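PDB 6A2A: sesquisabinene B synthase 2, which probably cyclises farnesyl diphosphate to the sesquiterpene sesquisabinene B in sandalwood, with magnesium or manganese as cofactor. Local coordinates for residues 282-287 and 547-552. Residues are numbered along the deposited sequence; the frame is centred on the assembly and turned at random.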
ATOM      1  N   LEU A 282     -12.749  -4.034  -8.712  1.00 20.69           N
ATOM      2  CA  LEU A 282     -12.139  -2.916  -8.040  1.00 21.08           C
ATOM      3  C   LEU A 282     -12.698  -1.591  -8.519  1.00 18.12           C
ATOM      4  O   LEU A 282     -13.082  -0.769  -7.753  1.00 18.14           O
ATOM      5  CB  LEU A 282     -10.643  -2.947  -8.236  1.00 22.79           C
ATOM      6  CG  LEU A 282      -9.759  -1.956  -7.498  1.00 26.60           C
ATOM      7  CD1 LEU A 282      -9.734  -0.665  -8.236  1.00 32.76           C
ATOM      8  CD2 LEU A 282     -10.084  -1.716  -6.054  1.00 24.09           C
ATOM      9  N   ILE A 283     -12.720  -1.413  -9.820  1.00 21.38           N
ATOM     10  CA  ILE A 283     -13.194  -0.165 -10.367  1.00 23.53           C
ATOM     11  C   ILE A 283     -14.662   0.093 -10.041  1.00 20.63           C
ATOM     12  O   ILE A 283     -15.020   1.153  -9.674  1.00 20.31           O
ATOM     13  CB  ILE A 283     -12.849   0.020 -11.854  1.00 28.30           C
ATOM     14  CG1 ILE A 283     -13.263   1.380 -12.316  1.00 32.23           C
ATOM     15  CG2 ILE A 283     -13.589  -0.897 -12.756  1.00 33.67           C
ATOM     16  CD1 ILE A 283     -12.387   2.460 -11.780  1.00 32.04           C
ATOM     17  N   GLN A 284     -15.483  -0.916 -10.143  1.00 19.59           N
ATOM     18  CA  GLN A 284     -16.867  -0.763  -9.831  1.00 20.56           C
ATOM     19  C   GLN A 284     -17.082  -0.451  -8.347  1.00 19.10           C
ATOM     20  O   GLN A 284     -17.890   0.362  -8.021  1.00 18.43           O
ATOM     21  CB  GLN A 284     -17.665  -1.954 -10.326  1.00 26.23           C
ATOM     22  CG  GLN A 284     -17.608  -1.938 -11.840  1.00 33.04           C
ATOM     23  CD  GLN A 284     -18.573  -2.801 -12.604  1.00 38.00           C
ATOM     24  OE1 GLN A 284     -18.979  -2.418 -13.663  1.00 41.45           O
ATOM     25  NE2 GLN A 284     -18.876  -3.972 -12.113  1.00 41.07           N
ATOM     26  N   SER A 285     -16.298  -1.066  -7.480  1.00 16.15           N
ATOM     27  CA  SER A 285     -16.431  -0.782  -6.066  1.00 17.69           C
ATOM     28  C   SER A 285     -16.086   0.680  -5.803  1.00 17.95           C
ATOM     29  O   SER A 285     -16.742   1.351  -5.089  1.00 15.97           O
ATOM     30  CB  SER A 285     -15.526  -1.657  -5.212  1.00 18.93           C
ATOM     31  OG  SER A 285     -15.561  -1.253  -3.888  1.00 19.71           O
ATOM     32  N   TYR A 286     -15.015   1.128  -6.407  1.00 16.86           N
ATOM     33  CA  TYR A 286     -14.583   2.493  -6.233  1.00 16.66           C
ATOM     34  C   TYR A 286     -15.631   3.464  -6.779  1.00 17.05           C
ATOM     35  O   TYR A 286     -15.967   4.406  -6.139  1.00 17.56           O
ATOM     36  CB  TYR A 286     -13.182   2.760  -6.801  1.00 17.54           C
ATOM     37  CG  TYR A 286     -12.706   4.170  -6.524  1.00 18.01           C
ATOM     38  CD1 TYR A 286     -12.383   4.579  -5.266  1.00 18.04           C
ATOM     39  CD2 TYR A 286     -12.654   5.096  -7.519  1.00 23.14           C
ATOM     40  CE1 TYR A 286     -11.993   5.875  -5.008  1.00 19.38           C
ATOM     41  CE2 TYR A 286     -12.273   6.376  -7.276  1.00 21.16           C
ATOM     42  CZ  TYR A 286     -11.945   6.777  -6.018  1.00 20.27           C
ATOM     43  OH  TYR A 286     -11.572   8.069  -5.826  1.00 22.99           O
ATOM     44  N   MET A 287     -16.174   3.176  -7.946  1.00 17.44           N
ATOM     45  CA  MET A 287     -17.189   4.080  -8.505  1.00 18.48           C
ATOM     46  C   MET A 287     -18.403   4.173  -7.573  1.00 18.87           C
ATOM     47  O   MET A 287     -18.979   5.276  -7.468  1.00 19.00           O
ATOM     48  CB  MET A 287     -17.591   3.656  -9.914  1.00 18.68           C
ATOM     49  CG  MET A 287     -16.485   3.868 -10.907  1.00 19.97           C
ATOM     50  SD  MET A 287     -16.966   3.383 -12.581  1.00 23.31           S
ATOM     51  CE  MET A 287     -18.474   4.314 -12.803  1.00 22.74           C
ATOM     52  N   SER A 547     -21.309  -0.062 -21.123  1.00 36.91           N
ATOM     53  CA  SER A 547     -21.135   1.238 -21.778  1.00 35.98           C
ATOM     54  C   SER A 547     -21.607   2.386 -20.881  1.00 29.77           C
ATOM     55  O   SER A 547     -20.991   3.408 -20.825  1.00 31.76           O
ATOM     56  CB  SER A 547     -21.909   1.268 -23.071  1.00 40.46           C
ATOM     57  OG  SER A 547     -23.248   0.883 -22.835  1.00 42.23           O
ATOM     58  N   TRP A 548     -22.744   2.220 -20.250  1.00 30.24           N
ATOM     59  CA  TRP A 548     -23.249   3.246 -19.331  1.00 31.14           C
ATOM     60  C   TRP A 548     -22.252   3.477 -18.182  1.00 26.54           C
ATOM     61  O   TRP A 548     -21.948   4.611 -17.820  1.00 29.39           O
ATOM     62  CB  TRP A 548     -24.640   2.863 -18.822  1.00 30.71           C
ATOM     63  CG  TRP A 548     -25.217   3.847 -17.849  1.00 33.91           C
ATOM     64  CD1 TRP A 548     -26.039   4.904 -18.090  1.00 38.51           C
ATOM     65  CD2 TRP A 548     -24.976   3.849 -16.435  1.00 32.53           C
ATOM     66  NE1 TRP A 548     -26.328   5.555 -16.917  1.00 39.14           N
ATOM     67  CE2 TRP A 548     -25.690   4.923 -15.887  1.00 34.65           C
ATOM     68  CE3 TRP A 548     -24.227   3.032 -15.584  1.00 30.91           C
ATOM     69  CZ2 TRP A 548     -25.694   5.179 -14.518  1.00 30.19           C
ATOM     70  CZ3 TRP A 548     -24.196   3.311 -14.237  1.00 32.99           C
ATOM     71  CH2 TRP A 548     -24.937   4.372 -13.716  1.00 28.97           C
ATOM     72  N   THR A 549     -21.760   2.398 -17.609  1.00 28.44           N
ATOM     73  CA  THR A 549     -20.780   2.467 -16.504  1.00 31.81           C
ATOM     74  C   THR A 549     -19.540   3.216 -16.975  1.00 30.30           C
ATOM     75  O   THR A 549     -19.012   4.091 -16.318  1.00 25.73           O
ATOM     76  CB  THR A 549     -20.406   1.058 -16.041  1.00 36.49           C
ATOM     77  OG1 THR A 549     -21.640   0.525 -15.574  1.00 36.33           O
ATOM     78  CG2 THR A 549     -19.342   1.029 -14.964  1.00 37.72           C
ATOM     79  N   LYS A 550     -19.107   2.853 -18.168  1.00 28.58           N
ATOM     80  CA  LYS A 550     -17.911   3.417 -18.688  1.00 30.97           C
ATOM     81  C   LYS A 550     -18.100   4.903 -18.912  1.00 28.94           C
ATOM     82  O   LYS A 550     -17.190   5.689 -18.637  1.00 28.40           O
ATOM     83  CB  LYS A 550     -17.513   2.742 -20.006  1.00 35.37           C
ATOM     84  CG  LYS A 550     -16.181   3.228 -20.544  1.00 40.11           C
ATOM     85  CD  LYS A 550     -15.373   2.152 -21.219  1.00 46.13           C
ATOM     86  CE  LYS A 550     -13.941   2.592 -21.439  1.00 48.86           C
ATOM     87  NZ  LYS A 550     -13.808   3.317 -22.721  1.00 52.11           N
ATOM     88  N   LYS A 551     -19.291   5.274 -19.378  1.00 25.12           N
ATOM     89  CA  LYS A 551     -19.559   6.652 -19.626  1.00 28.57           C
ATOM     90  C   LYS A 551     -19.484   7.433 -18.313  1.00 26.95           C
ATOM     91  O   LYS A 551     -18.999   8.557 -18.282  1.00 26.96           O
ATOM     92  CB  LYS A 551     -20.933   6.781 -20.300  1.00 32.62           C
ATOM     93  CG  LYS A 551     -21.365   8.224 -20.523  1.00 37.76           C
ATOM     94  CD  LYS A 551     -22.795   8.430 -20.936  1.00 44.89           C
ATOM     95  CE  LYS A 551     -23.403   9.649 -20.271  1.00 50.80           C
ATOM     96  NZ  LYS A 551     -24.332   9.269 -19.173  1.00 54.00           N
ATOM     97  N   GLN A 552     -20.063   6.871 -17.248  1.00 26.13           N
ATOM     98  CA  GLN A 552     -20.098   7.562 -15.964  1.00 24.87           C
ATOM     99  C   GLN A 552     -18.685   7.688 -15.380  1.00 23.33           C
ATOM    100  O   GLN A 552     -18.306   8.737 -14.836  1.00 27.45           O
ATOM    101  CB  GLN A 552     -20.997   6.771 -14.993  1.00 23.77           C
ATOM    102  CG  GLN A 552     -22.457   6.814 -15.336  1.00 26.85           C
ATOM    103  CD  GLN A 552     -23.074   8.191 -15.416  1.00 26.30           C
ATOM    104  OE1 GLN A 552     -24.072   8.334 -16.089  1.00 35.51           O
ATOM    105  NE2 GLN A 552     -22.573   9.179 -14.676  1.00 27.17           N
TER
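The CE methyl of Met287 lies 3.6 Å from Thr549 O and also touches Thr549 CG2 and Gln552 CB, so one thioether end spans nearly one turn of helix 546-558. The bend at the last torsion (chi3 53°), after an extended chi2, turns this methyl onto the backbone carbonyl and leaves SD beside Thr549 CG2. From Gln284, OE1 meets the same threonine methyl at 3.7 Å, the two side chains crossing at about a right angle. Thr549 presents CG2 because that methyl stands opposite its own backbone N (chi1 -62° for OG1); OG1, beside the N, is hydrogen-bonded to Ala545 O one turn earlier. Gln552 meets Met287 CE through CB at 4.1 Å, while its CG lies over one face of the Trp548 ring, offset toward the rim and 3.6 Å above the plane. Further out, Phe535 of helix 521-535 packs on Met287 and Leu38 on Thr549. The helix segments cross at 59° with axes 11.6 Å apart, a wide spacing spanned mainly by the long side chains of Met287 and Gln284 on helix 281-292. The contact joins two helices of the catalytic alpha-domain of this terpene synthase, and with 155 Å² buried it rests on van der Waals contact rather than directed polar bonds.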